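PDB 5HC8: prenyltransference for protein from Lavandula lanata, which probably catalyses the head-to-middle condensation of two dimethylallyl diphosphate molecules into lavandulyl diphosphate, working as a homodimer of the cis-prenyltransferase fold. Local coordinates for residues H15-I20 / S201-W206; F104-D109 / L138-G143; I192-E197 / K218-F223. All coordinates share one frame; numbering follows the deposited sequence.

Overall arrangement
All three contacts draw on the six-stranded parallel sheet, and all are largely buried. Contact 2 pairs strand 103-107, at one edge of the sheet, with strand 135-140 through backbone bonds; D109 at its end is exposed. Contact 1 packs aromatic rings of a loop against strand 15-19, near the middle of the sheet. Contact 3 lies farther out, its centre about 15 Å from the centre of the chain; residues 218-223 meet 192-197 there through small apolar contacts and one weak bond. Contacts 1 and 3 lie on the neighbouring strands 15-19 and 190-193 and both touch ISY, S201 and R193 being hydrogen-bonded. Contact 2 meets contact 1 where Y142 and I107 pack on F204.

Contact 1: residues H15-I20 / S201-W206; sequences HVAIII and SNFFLW. With ISY (3-methylbut-3-enylsulfanyl(phosphonooxy)phosphinic acid), chain F.
F203 overlaps I19 along one side of its ring, CD2 lying 3.7 Å from I19 CG1 and nearly as close to CD1, as the two side chains lie alongside one another, running in opposite senses. The pair sits in the core of the cis-prenyltransferase fold, where strand 15-19 runs between strands 59-65 and 190-193 of the parallel sheet and the loop 201-206 crosses over its inward-turned residues H15, A17 and I19. The methyl of A17 fills in at the edge of the same phenyl, its CB in the ring plane and 3.8 Å from F203 CE2. F203 also stacks with W63 of the adjoining strand. The F203 and F204 rings turn faces to each other with an offset: F204 CD2 lies over the rim of F203, and F203 CZ over the rim of F204. Beyond them H15 and F204 meet tip to tip, H15 CE1 4.0 Å from F204 CE2. H15 has CG anti to the backbone N (chi1 179°), which carries the imidazole out toward F204, while its NE2 is hydrogen-bonded to T61 OG1, which would tend to hold the ring's rotation.

At the other end the contact becomes pocket wall. I19 turns CG1 to F203 and its other branch to the ligand, CG2 packing 3.6 Å from ISY C11. S201 and N202 both have left-handed backbone angles, and S201 OG faces one phosphate of ISY. It donates to ISY O5 at 2.7 Å and is also hydrogen-bonded to R193 NH1, tying the arginine and the ligand to one hydroxyl. The isoprenoid part is met from the strand side by backbone as well: I20 O approaches ISY C11 at 3.3 Å.

Contact 2: residues F104-D109 / L138-G143; sequences FSAIGD and LAVAYG
I107 lies beside A139, its partner on the neighbouring parallel strand, in the beta-alpha-beta unit formed by strand 103-107, helix 115-128 and strand 135-140. From CB, its CG1 branch takes the position between the backbone N and the carbonyl carbon (chi1 66°), bringing CG1 to 3.7 Å from A139 CB. Farther out, the tip CD1 rests 4.1 Å from Y142 CD1; the two side chains run side by side in the same direction, and F204 packs against the same methyl. An alanine here would probably leave a gap between A139 and the Y142 and F204 rings, giving both rings more room to shift. The polar end of Y142 is held by D147.

Beneath these side chains the parallel strands are laced by backbone bonds. L138 N donates to S105 O, and L138 O accepts from I107 N. I107 O then takes V140 N at 2.9 Å, almost straight on, and A139 CA adds a CA-H...O contact to the same oxygen. On the sheet face bearing A106, the F104 ring reaches L138, CE1 to CB 3.8 Å. Just after strand 103-107, G108 passes close to V140 and A141, with its CA 3.3 Å from V140 O; a side chain there would strike that carbonyl. The last link is nearly linear at hydrogen, 175°, D109 N approaching A141 O from above the carbonyl plane.

Contact 3: residues I192-E197 / K218-F223; sequences IRAAGE and KLFPDF. With ISY (3-methylbut-3-enylsulfanyl(phosphonooxy)phosphinic acid), chain F.
The F220 ring takes the methyl of A194 at its edge, CB lying in the ring plane and 4.0 Å from CD1, while F223 meets the same methyl more loosely and brings CZ to 4.1 Å from I192 CG2. On the far side of the strand the third flat group, the R193 guanidinium, receives ISY O4 at its edge and in plane. Here strand 190-193 of the parallel sheet in the cis-prenyltransferase fold, with the chain following it, is met by the connection 218-223, which includes the 3-10 turn 220-222 and leads to helix 225-237.

I192 and A194 point to this connection, and R193 points away from it. F220 has CG anti to the backbone N (chi1 -167°), and its ring runs on past A194 to I20, another pocket residue. K218 O makes two contacts with 194-195: it lies 3.4 Å from A194 CB, and it accepts a weak, bent bond from A195 N. A195 is in a left-handed conformation, and its CB packs 3.9 Å from L219 CD2.

R193 extends fully from CG to NE. Besides the ligand, NH2 has a second partner, a salt bridge to D21, and NH1 is hydrogen-bonded to R199 O. NH2 donates to ISY O4 at 3.0 Å, bent to 135° at hydrogen, and lies 3.2 Å from the ligand sulfur S9.

Contact 1: residues H15-I20 / S201-W206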
# COMPACT_ATOMS: atom_id res chain seq x y z
N HIS A 15 -13.34 4.67 8.70
CA HIS A 15 -12.96 5.32 7.42
C HIS A 15 -13.06 4.30 6.32
O HIS A 15 -12.41 3.23 6.39
CB HIS A 15 -11.52 5.86 7.55
CG HIS A 15 -10.96 6.53 6.35
ND1 HIS A 15 -9.65 7.01 6.33
CD2 HIS A 15 -11.47 6.78 5.12
CE1 HIS A 15 -9.40 7.54 5.14
NE2 HIS A 15 -10.50 7.44 4.41
N VAL A 16 -13.89 4.63 5.31
CA VAL A 16 -13.97 3.81 4.07
C VAL A 16 -13.45 4.64 2.90
O VAL A 16 -13.89 5.82 2.77
CB VAL A 16 -15.43 3.30 3.78
CG1 VAL A 16 -15.51 2.51 2.45
CG2 VAL A 16 -15.89 2.42 4.94
N ALA A 17 -12.57 4.06 2.06
CA ALA A 17 -12.08 4.75 0.89
C ALA A 17 -12.38 3.98 -0.33
O ALA A 17 -12.26 2.77 -0.34
CB ALA A 17 -10.55 5.02 0.97
N ILE A 18 -12.67 4.70 -1.40
CA ILE A 18 -13.02 4.11 -2.66
C ILE A 18 -12.19 4.56 -3.84
O ILE A 18 -12.04 5.75 -4.08
CB ILE A 18 -14.50 4.42 -3.02
CG1 ILE A 18 -15.43 3.92 -1.90
CG2 ILE A 18 -14.87 3.76 -4.33
CD1 ILE A 18 -16.92 4.18 -2.13
N ILE A 19 -11.61 3.60 -4.55
CA ILE A 19 -10.95 3.85 -5.84
C ILE A 19 -11.91 3.56 -6.99
O ILE A 19 -12.27 2.42 -7.24
CB ILE A 19 -9.68 2.97 -5.98
CG1 ILE A 19 -8.68 3.30 -4.88
CG2 ILE A 19 -9.01 3.09 -7.33
CD1 ILE A 19 -7.44 2.43 -4.90
N ILE A 20 -12.28 4.61 -7.72
CA ILE A 20 -13.19 4.50 -8.86
C ILE A 20 -12.40 4.18 -10.11
O ILE A 20 -11.27 4.67 -10.32
CB ILE A 20 -14.09 5.81 -9.02
CG1 ILE A 20 -13.26 7.03 -9.35
CG2 ILE A 20 -14.85 6.10 -7.71
CD1 ILE A 20 -14.03 8.32 -9.33
N SER A 201 -2.40 2.00 -7.61
CA SER A 201 -2.29 3.11 -8.58
C SER A 201 -1.92 4.48 -8.01
O SER A 201 -2.33 5.52 -8.51
CB SER A 201 -3.55 3.24 -9.44
OG SER A 201 -3.89 1.98 -9.99
N ASN A 202 -1.11 4.46 -6.96
CA ASN A 202 -0.55 5.63 -6.31
C ASN A 202 -1.62 6.42 -5.56
O ASN A 202 -1.59 7.66 -5.42
CB ASN A 202 0.36 6.47 -7.25
CG ASN A 202 1.07 7.56 -6.52
OD1 ASN A 202 1.58 7.36 -5.43
ND2 ASN A 202 1.05 8.75 -7.09
N PHE A 203 -2.61 5.67 -5.03
CA PHE A 203 -3.45 6.22 -3.96
C PHE A 203 -2.66 6.30 -2.65
O PHE A 203 -1.40 6.30 -2.62
CB PHE A 203 -4.76 5.40 -3.87
CG PHE A 203 -5.88 5.99 -3.03
CD1 PHE A 203 -6.19 7.36 -3.00
CD2 PHE A 203 -6.72 5.12 -2.34
CE1 PHE A 203 -7.20 7.87 -2.23
CE2 PHE A 203 -7.78 5.62 -1.56
CZ PHE A 203 -8.05 6.99 -1.53
N PHE A 204 -3.38 6.39 -1.52
CA PHE A 204 -2.72 6.27 -0.24
C PHE A 204 -1.70 5.17 -0.19
O PHE A 204 -1.91 4.02 -0.65
CB PHE A 204 -3.76 5.93 0.90
CG PHE A 204 -4.81 6.96 1.20
CD1 PHE A 204 -4.56 8.31 1.21
CD2 PHE A 204 -6.11 6.55 1.54
CE1 PHE A 204 -5.56 9.22 1.46
CE2 PHE A 204 -7.13 7.47 1.84
CZ PHE A 204 -6.85 8.83 1.83
N LEU A 205 -0.59 5.44 0.49
CA LEU A 205 0.42 4.45 0.73
C LEU A 205 0.68 4.44 2.24
O LEU A 205 0.45 3.43 2.86
CB LEU A 205 1.74 4.78 -0.05
CG LEU A 205 1.54 4.78 -1.59
CD1 LEU A 205 2.86 5.23 -2.24
CD2 LEU A 205 1.14 3.45 -2.11
N TRP A 206 1.17 5.55 2.83
CA TRP A 206 1.37 5.63 4.27
C TRP A 206 0.11 5.16 5.04
O TRP A 206 0.23 4.49 6.09
CB TRP A 206 1.69 7.05 4.69
CG TRP A 206 1.67 7.26 6.16
CD1 TRP A 206 0.58 7.46 6.96
CD2 TRP A 206 2.82 7.21 7.04
NE1 TRP A 206 0.99 7.57 8.27
CE2 TRP A 206 2.36 7.41 8.35
CE3 TRP A 206 4.19 7.07 6.83
CZ2 TRP A 206 3.23 7.46 9.44
CZ3 TRP A 206 5.02 7.01 7.89
CH2 TRP A 206 4.56 7.28 9.19
P1 ISY F . -4.37 2.50 -13.40
O2 ISY F . -4.90 4.01 -12.97
P3 ISY F . -6.36 4.60 -13.06
O4 ISY F . -5.53 1.43 -13.34
O5 ISY F . -3.13 2.03 -12.59
O6 ISY F . -3.93 2.66 -14.85
O7 ISY F . -7.08 4.07 -14.25
O8 ISY F . -6.26 6.19 -12.90
S9 ISY F . -7.37 3.75 -11.38
C10 ISY F . -6.85 4.86 -10.09
C11 ISY F . -8.13 5.59 -9.80
C12 ISY F . -8.17 7.09 -9.68
C13 ISY F . -9.45 7.73 -9.37
C14 ISY F . -7.01 7.93 -10.06

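Contact 2: residues F104-D109 / L138-G143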
# COMPACT_ATOMS: atom_id res chain seq x y z
N PHE A 104 -17.63 18.42 4.25
CA PHE A 104 -16.94 18.23 2.99
C PHE A 104 -15.53 18.79 3.03
O PHE A 104 -15.32 19.88 3.50
CB PHE A 104 -17.68 18.82 1.80
CG PHE A 104 -16.85 18.77 0.56
CD1 PHE A 104 -16.77 17.62 -0.19
CD2 PHE A 104 -16.04 19.85 0.20
CE1 PHE A 104 -15.97 17.53 -1.30
CE2 PHE A 104 -15.21 19.77 -0.89
CZ PHE A 104 -15.17 18.60 -1.65
N SER A 105 -14.53 18.00 2.64
CA SER A 105 -13.18 18.47 2.43
C SER A 105 -12.65 17.90 1.13
O SER A 105 -13.12 16.87 0.69
CB SER A 105 -12.22 18.05 3.50
OG SER A 105 -12.61 18.39 4.78
N ALA A 106 -11.69 18.59 0.52
CA ALA A 106 -10.95 18.04 -0.58
C ALA A 106 -9.51 17.97 -0.15
O ALA A 106 -8.99 18.86 0.64
CB ALA A 106 -11.14 18.82 -1.90
N ILE A 107 -8.86 16.88 -0.57
CA ILE A 107 -7.41 16.72 -0.37
C ILE A 107 -6.72 16.53 -1.72
O ILE A 107 -7.31 15.99 -2.65
CB ILE A 107 -7.02 15.62 0.61
CG1 ILE A 107 -7.39 14.23 0.08
CG2 ILE A 107 -7.63 15.93 1.98
CD1 ILE A 107 -6.88 13.12 1.01
N GLY A 108 -5.49 17.00 -1.80
CA GLY A 108 -4.64 16.86 -2.96
C GLY A 108 -3.95 18.17 -3.31
O GLY A 108 -4.05 19.13 -2.56
N ASP A 109 -3.25 18.18 -4.44
CA ASP A 109 -2.52 19.38 -4.96
C ASP A 109 -3.51 20.27 -5.70
O ASP A 109 -3.64 20.27 -6.91
CB ASP A 109 -1.35 18.94 -5.81
CG ASP A 109 -0.40 20.10 -6.17
OD1 ASP A 109 -0.73 21.26 -5.90
OD2 ASP A 109 0.65 19.82 -6.79
N LEU A 138 -13.11 14.34 -0.85
CA LEU A 138 -12.88 14.14 -2.27
C LEU A 138 -11.37 14.35 -2.45
O LEU A 138 -10.86 15.41 -2.22
CB LEU A 138 -13.69 15.10 -3.12
CG LEU A 138 -13.48 14.93 -4.62
CD1 LEU A 138 -13.97 13.61 -5.20
CD2 LEU A 138 -14.13 16.09 -5.33
N ALA A 139 -10.68 13.29 -2.83
CA ALA A 139 -9.24 13.30 -3.13
C ALA A 139 -9.03 13.52 -4.62
O ALA A 139 -9.35 12.68 -5.45
CB ALA A 139 -8.59 11.99 -2.64
N VAL A 140 -8.47 14.68 -4.94
CA VAL A 140 -8.35 15.16 -6.29
C VAL A 140 -6.96 15.81 -6.50
O VAL A 140 -6.47 16.59 -5.66
CB VAL A 140 -9.59 16.04 -6.58
CG1 VAL A 140 -9.59 17.27 -5.71
CG2 VAL A 140 -9.74 16.30 -8.03
N ALA A 141 -6.28 15.37 -7.57
CA ALA A 141 -4.88 15.62 -7.75
C ALA A 141 -4.11 15.16 -6.54
O ALA A 141 -3.24 15.83 -6.07
CB ALA A 141 -4.60 17.13 -8.03
N TYR A 142 -4.50 14.00 -6.01
CA TYR A 142 -3.93 13.36 -4.79
C TYR A 142 -3.19 12.12 -5.23
O TYR A 142 -3.76 11.26 -5.97
CB TYR A 142 -5.05 12.90 -3.80
CG TYR A 142 -4.38 12.20 -2.66
CD1 TYR A 142 -3.79 12.93 -1.62
CD2 TYR A 142 -4.14 10.85 -2.74
CE1 TYR A 142 -3.06 12.31 -0.64
CE2 TYR A 142 -3.38 10.20 -1.80
CZ TYR A 142 -2.90 10.93 -0.71
OH TYR A 142 -2.08 10.29 0.16
N GLY A 143 -1.91 12.04 -4.86
CA GLY A 143 -1.15 10.81 -5.03
C GLY A 143 -0.44 10.45 -3.75
O GLY A 143 -0.03 11.35 -3.01

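Contact 3: residues I192-E197 / K218-F223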
# COMPACT_ATOMS: atom_id res chain seq x y z
N ILE A 192 -11.96 0.07 -1.00
CA ILE A 192 -12.69 -0.54 -2.06
C ILE A 192 -12.13 -0.11 -3.43
O ILE A 192 -12.03 1.05 -3.70
CB ILE A 192 -14.16 -0.12 -1.99
CG1 ILE A 192 -14.80 -0.61 -0.69
CG2 ILE A 192 -14.93 -0.69 -3.15
CD1 ILE A 192 -16.21 0.00 -0.44
N ARG A 193 -11.90 -1.07 -4.31
CA ARG A 193 -11.56 -0.73 -5.67
C ARG A 193 -12.42 -1.46 -6.66
O ARG A 193 -12.46 -2.66 -6.68
CB ARG A 193 -10.08 -0.97 -5.99
CG ARG A 193 -9.71 -0.64 -7.44
CD ARG A 193 -8.21 -0.64 -7.70
NE ARG A 193 -8.03 -0.34 -9.10
CZ ARG A 193 -7.03 0.36 -9.62
NH1 ARG A 193 -6.00 0.77 -8.89
NH2 ARG A 193 -7.03 0.61 -10.91
N ALA A 194 -13.10 -0.65 -7.48
CA ALA A 194 -13.98 -1.11 -8.51
C ALA A 194 -13.19 -1.46 -9.75
O ALA A 194 -12.05 -1.02 -9.92
CB ALA A 194 -14.96 -0.02 -8.86
N ALA A 195 -13.80 -2.32 -10.58
CA ALA A 195 -13.34 -2.63 -11.94
C ALA A 195 -12.25 -3.74 -12.06
O ALA A 195 -11.68 -3.94 -13.12
CB ALA A 195 -12.91 -1.34 -12.70
N GLY A 196 -11.92 -4.40 -11.00
CA GLY A 196 -11.28 -5.70 -11.11
C GLY A 196 -9.75 -5.65 -10.96
O GLY A 196 -9.15 -6.70 -10.79
N GLU A 197 -9.11 -4.47 -11.08
CA GLU A 197 -7.64 -4.37 -10.96
C GLU A 197 -7.29 -4.46 -9.49
O GLU A 197 -8.02 -3.91 -8.62
CB GLU A 197 -7.04 -3.11 -11.58
CG GLU A 197 -7.52 -2.83 -13.02
CD GLU A 197 -7.02 -3.84 -14.06
OE1 GLU A 197 -7.61 -3.83 -15.16
OE2 GLU A 197 -6.10 -4.64 -13.82
N LYS A 218 -17.00 -5.18 -10.56
CA LYS A 218 -17.96 -4.21 -11.02
C LYS A 218 -17.35 -2.93 -11.50
O LYS A 218 -16.56 -2.36 -10.81
CB LYS A 218 -18.97 -3.83 -9.92
CG LYS A 218 -20.07 -4.84 -9.76
CD LYS A 218 -21.42 -4.17 -9.98
CE LYS A 218 -22.50 -5.19 -9.78
NZ LYS A 218 -23.64 -4.50 -9.12
N LEU A 219 -17.77 -2.46 -12.68
CA LEU A 219 -17.25 -1.25 -13.26
C LEU A 219 -17.94 -0.08 -12.56
O LEU A 219 -19.13 -0.13 -12.21
CB LEU A 219 -17.49 -1.24 -14.79
CG LEU A 219 -16.93 -2.42 -15.61
CD1 LEU A 219 -17.27 -2.15 -17.07
CD2 LEU A 219 -15.43 -2.63 -15.39
N PHE A 220 -17.20 0.97 -12.27
CA PHE A 220 -17.75 1.92 -11.32
C PHE A 220 -19.11 2.55 -11.77
O PHE A 220 -19.92 2.89 -10.91
CB PHE A 220 -16.84 3.02 -10.95
CG PHE A 220 -17.35 3.79 -9.73
CD1 PHE A 220 -17.21 3.24 -8.46
CD2 PHE A 220 -17.98 4.99 -9.85
CE1 PHE A 220 -17.72 3.88 -7.36
CE2 PHE A 220 -18.44 5.66 -8.74
CZ PHE A 220 -18.31 5.10 -7.50
N PRO A 221 -19.31 2.78 -13.09
CA PRO A 221 -20.65 3.29 -13.41
C PRO A 221 -21.81 2.36 -12.96
O PRO A 221 -22.95 2.83 -12.82
CB PRO A 221 -20.61 3.41 -14.93
CG PRO A 221 -19.23 3.77 -15.22
CD PRO A 221 -18.44 2.83 -14.25
N ASP A 222 -21.53 1.07 -12.77
CA ASP A 222 -22.53 0.09 -12.26
C ASP A 222 -22.56 -0.03 -10.73
O ASP A 222 -23.37 -0.77 -10.18
CB ASP A 222 -22.30 -1.30 -12.88
CG ASP A 222 -22.55 -1.34 -14.37
OD1 ASP A 222 -23.46 -0.59 -14.81
OD2 ASP A 222 -21.80 -2.05 -15.09
N PHE A 223 -21.71 0.74 -10.05
CA PHE A 223 -21.46 0.57 -8.64
C PHE A 223 -22.44 1.41 -7.86
O PHE A 223 -22.49 2.60 -8.01
CB PHE A 223 -20.04 1.06 -8.30
CG PHE A 223 -19.59 0.73 -6.93
CD1 PHE A 223 -19.95 1.54 -5.86
CD2 PHE A 223 -18.79 -0.37 -6.67
CE1 PHE A 223 -19.53 1.29 -4.55
CE2 PHE A 223 -18.38 -0.63 -5.36
CZ PHE A 223 -18.76 0.19 -4.31
P1 ISY F . -4.37 2.50 -13.40
O2 ISY F . -4.90 4.01 -12.97
P3 ISY F . -6.36 4.60 -13.06
O4 ISY F . -5.53 1.43 -13.34
O5 ISY F . -3.13 2.03 -12.59
O6 ISY F . -3.93 2.66 -14.85
O7 ISY F . -7.08 4.07 -14.25
O8 ISY F . -6.26 6.19 -12.90
S9 ISY F . -7.37 3.75 -11.38
C10 ISY F . -6.85 4.86 -10.09
C11 ISY F . -8.13 5.59 -9.80
C12 ISY F . -8.17 7.09 -9.68
C13 ISY F . -9.45 7.73 -9.37
C14 ISY F . -7.01 7.93 -10.06